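Local coordinates for protein succinate dehydrogenase subunit A (Mycolicibacterium smegmatis, PDB 7D6V) that probably oxidises succinate to fumarate on its bound flavin, as the flavoprotein subunit of a respiratory complex that passes the electrons through iron-sulfur clusters toward quinone, at residues T47-G53 against D134-L138; F248-G252 against L263-R269; D573-N578 against K620-E625. All coordinates share one frame; numbering follows the deposited sequence.

Interaction 1: T47-G53 against D134-L138. With FAD (flavin-adenine dinucleotide), chain D.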
loop_
_atom_site.group_PDB
_atom_site.type_symbol
_atom_site.label_atom_id
_atom_site.label_comp_id
_atom_site.label_asym_id
_atom_site.label_seq_id
_atom_site.Cartn_x
_atom_site.Cartn_y
_atom_site.Cartn_z
ATOM N N THR A 47 3.872 -1.928 9.724
ATOM C CA THR A 47 4.368 -3.104 9.020
ATOM C C THR A 47 4.219 -2.969 7.507
ATOM O O THR A 47 5.010 -3.549 6.755
ATOM C CB THR A 47 3.639 -4.350 9.532
ATOM O OG1 THR A 47 3.823 -4.458 10.947
ATOM C CG2 THR A 47 4.169 -5.613 8.874
ATOM N N VAL A 48 3.236 -2.193 7.041
ATOM C CA VAL A 48 3.006 -2.041 5.606
ATOM C C VAL A 48 4.201 -1.417 4.901
ATOM O O VAL A 48 4.356 -1.583 3.687
ATOM C CB VAL A 48 1.742 -1.194 5.332
ATOM C CG1 VAL A 48 0.524 -1.823 5.960
ATOM C CG2 VAL A 48 1.926 0.239 5.803
ATOM N N MET A 49 5.051 -0.690 5.630
ATOM C CA MET A 49 6.134 0.058 5.007
ATOM C C MET A 49 7.357 -0.794 4.700
ATOM O O MET A 49 8.218 -0.351 3.935
ATOM C CB MET A 49 6.536 1.232 5.902
ATOM C CG MET A 49 5.398 2.185 6.210
ATOM S SD MET A 49 5.916 3.607 7.185
ATOM C CE MET A 49 6.778 4.560 5.944
ATOM N N ALA A 50 7.457 -1.991 5.268
ATOM C CA ALA A 50 8.615 -2.839 5.021
ATOM C C ALA A 50 8.624 -3.333 3.578
ATOM O O ALA A 50 7.590 -3.724 3.030
ATOM C CB ALA A 50 8.622 -4.021 5.986
ATOM N N GLU A 51 9.806 -3.314 2.961
ATOM C CA GLU A 51 9.958 -3.666 1.554
ATOM C C GLU A 51 10.966 -4.783 1.314
ATOM O O GLU A 51 11.312 -5.046 0.157
ATOM C CB GLU A 51 10.366 -2.439 0.733
ATOM C CG GLU A 51 9.629 -1.164 1.076
ATOM C CD GLU A 51 9.890 -0.062 0.070
ATOM O OE1 GLU A 51 10.871 0.691 0.246
ATOM O OE2 GLU A 51 9.119 0.046 -0.905
ATOM N N GLY A 52 11.446 -5.448 2.358
ATOM C CA GLY A 52 12.457 -6.467 2.165
ATOM C C GLY A 52 11.909 -7.876 2.125
ATOM O O GLY A 52 11.279 -8.274 1.142
ATOM N N GLY A 53 12.142 -8.642 3.185
ATOM C CA GLY A 53 11.689 -10.017 3.212
ATOM C C GLY A 53 11.724 -10.566 4.619
ATOM O O GLY A 53 12.081 -9.873 5.573
ATOM N N ASP A 134 8.979 -5.570 -3.829
ATOM C CA ASP A 134 9.333 -4.940 -2.564
ATOM C C ASP A 134 8.042 -4.442 -1.924
ATOM O O ASP A 134 7.776 -3.240 -1.867
ATOM C CB ASP A 134 10.328 -3.797 -2.789
ATOM C CG ASP A 134 11.689 -4.287 -3.236
ATOM O OD1 ASP A 134 12.071 -5.416 -2.868
ATOM O OD2 ASP A 134 12.379 -3.542 -3.962
ATOM N N ARG A 135 7.243 -5.389 -1.423
ATOM C CA ARG A 135 6.041 -5.082 -0.660
ATOM C C ARG A 135 5.757 -6.159 0.379
ATOM O O ARG A 135 4.591 -6.458 0.654
ATOM C CB ARG A 135 4.838 -4.881 -1.587
ATOM C CG ARG A 135 4.709 -5.907 -2.688
ATOM C CD ARG A 135 3.493 -5.627 -3.550
ATOM N NE ARG A 135 3.318 -6.638 -4.588
ATOM C CZ ARG A 135 3.978 -6.643 -5.741
ATOM N NH1 ARG A 135 3.756 -7.602 -6.630
ATOM N NH2 ARG A 135 4.859 -5.689 -6.008
ATOM N N THR A 136 6.803 -6.773 0.935
ATOM C CA THR A 136 6.618 -7.955 1.771
ATOM C C THR A 136 5.816 -7.639 3.028
ATOM O O THR A 136 4.976 -8.441 3.451
ATOM C CB THR A 136 7.977 -8.553 2.132
ATOM O OG1 THR A 136 8.796 -8.612 0.959
ATOM C CG2 THR A 136 7.810 -9.951 2.685
ATOM N N GLY A 137 6.063 -6.481 3.643
ATOM C CA GLY A 137 5.294 -6.105 4.818
ATOM C C GLY A 137 3.816 -5.942 4.520
ATOM O O GLY A 137 2.961 -6.354 5.311
ATOM N N LEU A 138 3.497 -5.342 3.372
ATOM C CA LEU A 138 2.105 -5.222 2.957
ATOM C C LEU A 138 1.467 -6.591 2.775
ATOM O O LEU A 138 0.329 -6.813 3.205
ATOM C CB LEU A 138 2.014 -4.415 1.664
ATOM C CG LEU A 138 0.626 -4.311 1.034
ATOM C CD1 LEU A 138 -0.262 -3.400 1.859
ATOM C CD2 LEU A 138 0.721 -3.821 -0.396
HETATM P PA FAD D . 3.527 -2.235 13.963
HETATM O O1A FAD D . 2.757 -3.144 13.079
HETATM O O2A FAD D . 4.478 -1.272 13.364
HETATM O O5B FAD D . 2.463 -1.367 14.778
HETATM C C5B FAD D . 2.076 -1.643 16.112
HETATM C C4B FAD D . 0.576 -1.457 16.262
HETATM O O4B FAD D . 0.261 -1.015 17.578
HETATM C C3B FAD D . -0.018 -0.421 15.338
HETATM O O3B FAD D . -1.225 -0.963 14.823
HETATM C C2B FAD D . -0.366 0.736 16.237
HETATM O O2B FAD D . -1.481 1.482 15.767
HETATM C C1B FAD D . -0.693 0.033 17.521
HETATM N N9A FAD D . -0.549 0.935 18.674
HETATM C C8A FAD D . 0.548 1.601 19.031
HETATM N N7A FAD D . 0.324 2.328 20.140
HETATM C C5A FAD D . -0.946 2.130 20.504
HETATM C C6A FAD D . -1.835 2.591 21.581
HETATM N N6A FAD D . -1.405 3.439 22.527
HETATM N N1A FAD D . -3.094 2.137 21.589
HETATM C C2A FAD D . -3.551 1.287 20.666
HETATM N N3A FAD D . -2.802 0.831 19.665
HETATM C C4A FAD D . -1.517 1.208 19.534
HETATM N N1 FAD D . 12.019 -4.862 8.942
HETATM C C2 FAD D . 12.464 -5.842 8.130
HETATM O O2 FAD D . 12.719 -6.944 8.623
HETATM N N3 FAD D . 12.645 -5.681 6.819
HETATM C C4 FAD D . 12.400 -4.526 6.215
HETATM O O4 FAD D . 12.575 -4.400 4.996
HETATM C C4X FAD D . 11.913 -3.395 7.022
HETATM N N5 FAD D . 11.643 -2.201 6.473
HETATM C C5X FAD D . 11.195 -1.193 7.236
HETATM C C6 FAD D . 10.919 0.033 6.653
HETATM C C7 FAD D . 10.462 1.079 7.432
HETATM C C7M FAD D . 10.162 2.411 6.813
HETATM C C8 FAD D . 10.266 0.887 8.883
HETATM C C8M FAD D . 9.768 2.022 9.728
HETATM C C9 FAD D . 10.536 -0.334 9.471
HETATM C C9A FAD D . 10.995 -1.378 8.694
HETATM N N10 FAD D . 11.271 -2.613 9.286
HETATM C C10 FAD D . 11.731 -3.643 8.461
HETATM C "C1'" FAD D . 11.070 -2.828 10.714
HETATM C "C2'" FAD D . 9.789 -3.626 10.930
HETATM O "O2'" FAD D . 8.804 -3.241 9.975
HETATM C "C3'" FAD D . 9.185 -3.393 12.303
HETATM O "O3'" FAD D . 10.081 -3.898 13.283
HETATM C "C4'" FAD D . 7.858 -4.122 12.435
HETATM O "O4'" FAD D . 6.942 -3.627 11.469
HETATM C "C5'" FAD D . 7.235 -3.949 13.806
HETATM O "O5'" FAD D . 5.922 -4.486 13.746
HETATM P P FAD D . 4.944 -4.525 15.004
HETATM O O1P FAD D . 3.855 -5.484 14.680
HETATM O O2P FAD D . 5.736 -4.739 16.244
HETATM O O3P FAD D . 4.332 -3.040 15.092
#
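Gly137, at the start of a helix, sits directly on the backbone of 47-53. Its CA lies 3.2 Å from Thr47 O in a CA-H...O contact, so close that a CB would run into that oxygen and the Ala50 methyl, and its N donates to Ala50 O at 3.2 Å. One residue earlier, Thr136 turns its hydroxyl beside its backbone N (chi1 -46°), from where OG1 donates to Gly52 O, approaching from above the carbonyl plane. These bonds hold the chain that lines the flavin. Ala50, with its small methyl, lets CB come within 3.5 Å of FAD C4X, while Gly52 N makes a weak bond to FAD O4. Thr47 OG1 serves both ways, donating to the phosphate oxygen O1A of FAD at 2.7 Å and accepting from the ribityl O4'.

The outer rim is looser, Asp134 facing solvent and Glu51 turned to the iron-sulfur subunit. Their CB atoms meet at 3.8 Å, but the carboxylates diverge to separate cations: Glu51 to Lys58 of that subunit, Asp134 to Arg119. The contact joins the loop between strands 34-37 and 54-55 to the start of helix 136-159, with Leu429 and Leu432 of helix 427-448 packing on Ala50 and Thr47.

Interaction 2: F248-G252 against L263-R269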
loop_
_atom_site.group_PDB
_atom_site.type_symbol
_atom_site.label_atom_id
_atom_site.label_comp_id
_atom_site.label_asym_id
_atom_site.label_seq_id
_atom_site.Cartn_x
_atom_site.Cartn_y
_atom_site.Cartn_z
ATOM N N PHE A 248 20.368 3.673 13.528
ATOM C CA PHE A 248 20.383 4.896 12.746
ATOM C C PHE A 248 20.985 4.591 11.386
ATOM O O PHE A 248 22.054 3.980 11.302
ATOM C CB PHE A 248 21.202 5.991 13.423
ATOM C CG PHE A 248 20.624 6.494 14.709
ATOM C CD1 PHE A 248 21.081 6.009 15.920
ATOM C CD2 PHE A 248 19.658 7.480 14.712
ATOM C CE1 PHE A 248 20.565 6.478 17.106
ATOM C CE2 PHE A 248 19.139 7.955 15.897
ATOM C CZ PHE A 248 19.593 7.454 17.094
ATOM N N HIS A 249 20.313 4.999 10.350
ATOM C CA HIS A 249 20.968 4.973 9.052
ATOM C C HIS A 249 21.653 6.310 8.802
ATOM O O HIS A 249 21.001 7.357 8.886
ATOM C CB HIS A 249 19.974 4.679 7.943
ATOM C CG HIS A 249 20.618 4.305 6.648
ATOM N ND1 HIS A 249 21.452 3.216 6.520
ATOM C CD2 HIS A 249 20.555 4.877 5.423
ATOM C CE1 HIS A 249 21.876 3.134 5.272
ATOM N NE2 HIS A 249 21.345 4.129 4.585
ATOM N N PRO A 250 22.956 6.316 8.509
ATOM C CA PRO A 250 23.682 7.592 8.404
ATOM C C PRO A 250 23.226 8.473 7.256
ATOM O O PRO A 250 23.517 9.675 7.274
ATOM C CB PRO A 250 25.142 7.155 8.213
ATOM C CG PRO A 250 25.180 5.702 8.588
ATOM C CD PRO A 250 23.833 5.162 8.261
ATOM N N THR A 251 22.527 7.928 6.264
ATOM C CA THR A 251 22.252 8.631 5.011
ATOM C C THR A 251 20.754 8.544 4.723
ATOM O O THR A 251 20.277 7.583 4.115
ATOM C CB THR A 251 23.099 8.039 3.878
ATOM O OG1 THR A 251 24.486 8.286 4.140
ATOM C CG2 THR A 251 22.743 8.656 2.545
ATOM N N GLY A 252 20.011 9.547 5.181
ATOM C CA GLY A 252 18.601 9.665 4.867
ATOM C C GLY A 252 18.224 11.090 4.524
ATOM O O GLY A 252 18.755 12.029 5.121
ATOM N N LEU A 263 15.371 6.152 3.548
ATOM C CA LEU A 263 16.753 5.722 3.677
ATOM C C LEU A 263 17.401 5.611 2.306
ATOM O O LEU A 263 16.786 5.131 1.350
ATOM C CB LEU A 263 16.830 4.376 4.400
ATOM C CG LEU A 263 16.895 4.354 5.930
ATOM C CD1 LEU A 263 15.693 5.040 6.554
ATOM C CD2 LEU A 263 17.015 2.927 6.440
ATOM N N VAL A 264 18.646 6.064 2.211
ATOM C CA VAL A 264 19.441 5.948 0.994
ATOM C C VAL A 264 20.505 4.889 1.240
ATOM O O VAL A 264 21.320 5.016 2.162
ATOM C CB VAL A 264 20.073 7.290 0.595
ATOM C CG1 VAL A 264 20.750 7.175 -0.754
ATOM C CG2 VAL A 264 19.023 8.387 0.575
ATOM N N THR A 265 20.496 3.843 0.418
ATOM C CA THR A 265 21.415 2.730 0.594
ATOM C C THR A 265 22.841 3.136 0.229
ATOM O O THR A 265 23.080 4.118 -0.478
ATOM C CB THR A 265 20.982 1.537 -0.258
ATOM O OG1 THR A 265 21.014 1.900 -1.643
ATOM C CG2 THR A 265 19.574 1.103 0.112
ATOM N N GLU A 266 23.801 2.356 0.730
ATOM C CA GLU A 266 25.202 2.569 0.392
ATOM C C GLU A 266 25.522 2.183 -1.046
ATOM O O GLU A 266 26.630 2.466 -1.514
ATOM C CB GLU A 266 26.097 1.788 1.357
ATOM C CG GLU A 266 26.024 0.279 1.197
ATOM C CD GLU A 266 24.871 -0.344 1.966
ATOM O OE1 GLU A 266 23.953 0.396 2.380
ATOM O OE2 GLU A 266 24.883 -1.579 2.154
ATOM N N GLY A 267 24.588 1.542 -1.751
ATOM C CA GLY A 267 24.784 1.296 -3.169
ATOM C C GLY A 267 24.923 2.573 -3.970
ATOM O O GLY A 267 25.621 2.601 -4.986
ATOM N N VAL A 268 24.256 3.643 -3.531
ATOM C CA VAL A 268 24.442 4.947 -4.160
ATOM C C VAL A 268 25.873 5.427 -3.967
ATOM O O VAL A 268 26.458 6.060 -4.853
ATOM C CB VAL A 268 23.422 5.957 -3.602
ATOM C CG1 VAL A 268 23.550 7.291 -4.318
ATOM C CG2 VAL A 268 22.015 5.405 -3.734
ATOM N N ARG A 269 26.461 5.131 -2.808
ATOM C CA ARG A 269 27.871 5.413 -2.582
ATOM C C ARG A 269 28.783 4.395 -3.249
ATOM O O ARG A 269 30.001 4.599 -3.270
ATOM C CB ARG A 269 28.168 5.481 -1.085
ATOM C CG ARG A 269 27.717 6.776 -0.446
ATOM C CD ARG A 269 27.930 6.762 1.048
ATOM N NE ARG A 269 26.883 6.019 1.737
ATOM C CZ ARG A 269 27.108 5.170 2.732
ATOM N NH1 ARG A 269 26.099 4.534 3.307
ATOM N NH2 ARG A 269 28.345 4.962 3.154
#
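His249 reaches across to the backbone of 263-269 with its NE2, which donates to Val264 O at 2.6 Å. The acceptor lies almost exactly in the imidazole plane, so the N-H points out from the ring edge, yet the donor stands 48° above the plane of the Val264 carbonyl. What puts the ring there is a first torsion that carries CG away from the backbone N, to the side of the carbonyl carbon (chi1 -166°). With the ring swung out in this way, the base of the His249 side chain rests on Leu263: its CB lies 3.7 Å from Leu263 CG, and Leu263 CD2 also touches CB and CG of the histidine. The branched leucine suits this place because CG and CD2 together pack along the methylene and the ring.

Thr251 plays two parts. Its carbonyl O accepts from Val264 N at 2.9 Å, in the carbonyl plane, next to the single bridge that pairs Gly252 with Leu263. Its OG1 lies beside the backbone N and anti to the carbonyl carbon (chi1 -65°), which puts the methyl CG2 anti to N and 3.6 Å from Val264 CB. NE of Arg269 stays 4.1 Å from Thr251 OG1, too far to bond.

The contact belongs to the FAD-binding domain, with the Leu263 side chain about 6 Å from the flavin cofactor. Strand 246-253, which turns a corner at Pro250, pairs antiparallel with strand 383-395, where Thr386 bonds the His249 backbone, while Arg269 packs on Val325 of helix 322-334.

Interaction 3: D573-N578 against K620-E625; sequences DANWRN and KYYTPE
Arg577 lays its guanidinium flat on the ring of Tyr622, the two planes only 16° apart and their centres 4.0 Å from each other. NE lies over the middle of the ring and CD adds a CH-pi contact, whereas CZ is off-centre in the cation-pi pair. Arginine suits this place because the flat cation can stack through its face and still donate from its rim. The rim groups have different partners: NH2 gives a hydrogen bond to Phe80 O, and NH1 makes a weak, long salt bridge to Glu625 OE2 at 3.5 Å. The Glu625 carboxylate stands nearly upright to the guanidinium, at 86°, so they do not form a coplanar two-pronged pair. Tyr621 O lies near the guanidinium plane, but its closest approach is to a carbon, Arg577 CD, at 3.6 Å.

Asp573 brings OD2 to 3.7 Å from Tyr621 CE1, while its OD1 has a salt bridge to Arg561. Of the backbone acceptors, Trp576 O takes a bond from Arg557 NH1 and Arg577 O a weak one from Gln601 NE2. Asn575 CB touches Thr623 CG2 at 3.7 Å, a small apolar patch.

Two irregular loops thus pack together: 573-578, in the C-terminal domain of the fumarate reductase flavoprotein family, connects strands 565-566 and 582-585, and the other loop, 620-625, follows helix 615-618.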
loop_
_atom_site.group_PDB
_atom_site.type_symbol
_atom_site.label_atom_id
_atom_site.label_comp_id
_atom_site.label_asym_id
_atom_site.label_seq_id
_atom_site.Cartn_x
_atom_site.Cartn_y
_atom_site.Cartn_z
ATOM N N ASP A 573 33.128 -3.165 22.075
ATOM C CA ASP A 573 33.125 -4.483 22.690
ATOM C C ASP A 573 34.104 -4.553 23.869
ATOM O O ASP A 573 35.141 -5.218 23.823
ATOM C CB ASP A 573 33.449 -5.549 21.635
ATOM C CG ASP A 573 32.473 -5.538 20.476
ATOM O OD1 ASP A 573 31.324 -5.099 20.661
ATOM O OD2 ASP A 573 32.860 -5.969 19.372
ATOM N N ALA A 574 33.756 -3.821 24.926
ATOM C CA ALA A 574 34.334 -4.099 26.234
ATOM C C ALA A 574 33.822 -5.453 26.721
ATOM O O ALA A 574 33.187 -6.203 25.976
ATOM C CB ALA A 574 33.990 -2.991 27.223
ATOM N N ASN A 575 34.119 -5.807 27.976
ATOM C CA ASN A 575 33.558 -7.069 28.446
ATOM C C ASN A 575 32.038 -6.952 28.380
ATOM O O ASN A 575 31.429 -7.609 27.535
ATOM C CB ASN A 575 34.096 -7.465 29.836
ATOM C CG ASN A 575 33.626 -6.562 30.961
ATOM O OD1 ASN A 575 32.429 -6.390 31.184
ATOM N ND2 ASN A 575 34.577 -6.002 31.699
ATOM N N TRP A 576 31.410 -6.163 29.263
ATOM C CA TRP A 576 30.186 -5.397 29.008
ATOM C C TRP A 576 29.144 -6.109 28.148
ATOM O O TRP A 576 28.252 -5.459 27.596
ATOM C CB TRP A 576 30.536 -4.059 28.349
ATOM C CG TRP A 576 30.448 -2.855 29.258
ATOM C CD1 TRP A 576 31.476 -2.040 29.632
ATOM C CD2 TRP A 576 29.274 -2.332 29.893
ATOM N NE1 TRP A 576 31.020 -1.049 30.460
ATOM C CE2 TRP A 576 29.670 -1.205 30.637
ATOM C CE3 TRP A 576 27.929 -2.708 29.907
ATOM C CZ2 TRP A 576 28.771 -0.452 31.387
ATOM C CZ3 TRP A 576 27.038 -1.958 30.652
ATOM C CH2 TRP A 576 27.463 -0.845 31.381
ATOM N N ARG A 577 29.226 -7.430 28.040
ATOM C CA ARG A 577 28.366 -8.195 27.147
ATOM C C ARG A 577 27.339 -9.021 27.891
ATOM O O ARG A 577 26.238 -9.226 27.380
ATOM C CB ARG A 577 29.214 -9.113 26.257
ATOM C CG ARG A 577 28.527 -9.645 25.022
ATOM C CD ARG A 577 28.948 -11.079 24.767
ATOM N NE ARG A 577 29.065 -11.832 26.010
ATOM C CZ ARG A 577 28.039 -12.380 26.651
ATOM N NH1 ARG A 577 28.241 -13.048 27.775
ATOM N NH2 ARG A 577 26.810 -12.263 26.169
ATOM N N ASN A 578 27.679 -9.496 29.082
ATOM C CA ASN A 578 26.703 -10.060 30.007
ATOM C C ASN A 578 26.168 -8.999 30.966
ATOM O O ASN A 578 26.190 -9.154 32.184
ATOM C CB ASN A 578 27.321 -11.240 30.748
ATOM C CG ASN A 578 28.575 -10.863 31.511
ATOM O OD1 ASN A 578 28.966 -9.697 31.554
ATOM N ND2 ASN A 578 29.211 -11.854 32.123
ATOM N N LYS A 620 36.789 -12.673 20.627
ATOM C CA LYS A 620 36.661 -11.256 20.343
ATOM C C LYS A 620 35.464 -10.620 21.037
ATOM O O LYS A 620 35.311 -9.396 20.972
ATOM C CB LYS A 620 36.548 -11.040 18.832
ATOM C CG LYS A 620 37.519 -11.874 18.022
ATOM C CD LYS A 620 37.440 -11.536 16.546
ATOM C CE LYS A 620 36.049 -11.796 16.004
ATOM N NZ LYS A 620 36.053 -11.966 14.527
ATOM N N TYR A 621 34.619 -11.413 21.696
ATOM C CA TYR A 621 33.389 -10.897 22.280
ATOM C C TYR A 621 33.221 -11.328 23.731
ATOM O O TYR A 621 32.539 -10.654 24.506
ATOM C CB TYR A 621 32.182 -11.357 21.465
ATOM C CG TYR A 621 32.179 -10.877 20.034
ATOM C CD1 TYR A 621 31.575 -9.680 19.685
ATOM C CD2 TYR A 621 32.774 -11.626 19.030
ATOM C CE1 TYR A 621 31.565 -9.240 18.383
ATOM C CE2 TYR A 621 32.770 -11.193 17.724
ATOM C CZ TYR A 621 32.163 -10.000 17.406
ATOM O OH TYR A 621 32.155 -9.563 16.105
ATOM N N TYR A 622 33.835 -12.442 24.108
ATOM C CA TYR A 622 33.630 -13.037 25.417
ATOM C C TYR A 622 34.906 -12.972 26.242
ATOM O O TYR A 622 36.016 -13.040 25.709
ATOM C CB TYR A 622 33.178 -14.497 25.295
ATOM C CG TYR A 622 31.736 -14.676 24.889
ATOM C CD1 TYR A 622 30.796 -15.140 25.792
ATOM C CD2 TYR A 622 31.319 -14.392 23.599
ATOM C CE1 TYR A 622 29.480 -15.303 25.425
ATOM C CE2 TYR A 622 30.008 -14.556 23.223
ATOM C CZ TYR A 622 29.091 -15.011 24.140
ATOM O OH TYR A 622 27.781 -15.174 23.767
ATOM N N THR A 623 34.731 -12.840 27.553
ATOM C CA THR A 623 35.831 -13.004 28.480
ATOM C C THR A 623 36.240 -14.474 28.517
ATOM O O THR A 623 35.486 -15.345 28.079
ATOM C CB THR A 623 35.430 -12.529 29.876
ATOM O OG1 THR A 623 34.380 -13.360 30.382
ATOM C CG2 THR A 623 34.946 -11.091 29.833
ATOM N N PRO A 624 37.434 -14.787 29.035
ATOM C CA PRO A 624 37.825 -16.201 29.137
ATOM C C PRO A 624 36.971 -16.953 30.145
ATOM O O PRO A 624 37.478 -17.575 31.084
ATOM C CB PRO A 624 39.293 -16.135 29.579
ATOM C CG PRO A 624 39.480 -14.758 30.110
ATOM C CD PRO A 624 38.561 -13.887 29.327
ATOM N N GLU A 625 35.656 -16.891 29.944
ATOM C CA GLU A 625 34.672 -17.509 30.815
ATOM C C GLU A 625 34.085 -18.788 30.241
ATOM O O GLU A 625 33.315 -19.456 30.938
ATOM C CB GLU A 625 33.533 -16.525 31.094
ATOM C CG GLU A 625 32.559 -16.379 29.931
ATOM C CD GLU A 625 31.676 -15.153 30.053
ATOM O OE1 GLU A 625 31.865 -14.376 31.010
ATOM O OE2 GLU A 625 30.796 -14.960 29.190
#

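Interaction 1 is the most buried of the three and the only one that bonds to the cofactor; glycines and small residues there let backbone, helix start and flavin lie close together. Interaction 2 also belongs to the FAD-binding domain, its centre about 18 Å away, and is partly buried: a strand and a following loop are tied by one backbone bond and one from an imidazole, with aliphatic packing around them. Interaction 3, about 35 Å from interaction 1 between centres, is partly buried too, with exposed residues, and lies farthest from the centre of the chain; there side chains of two irregular segments do the work through a stacked cation and a weak salt bridge. The three hold different elements and do not touch.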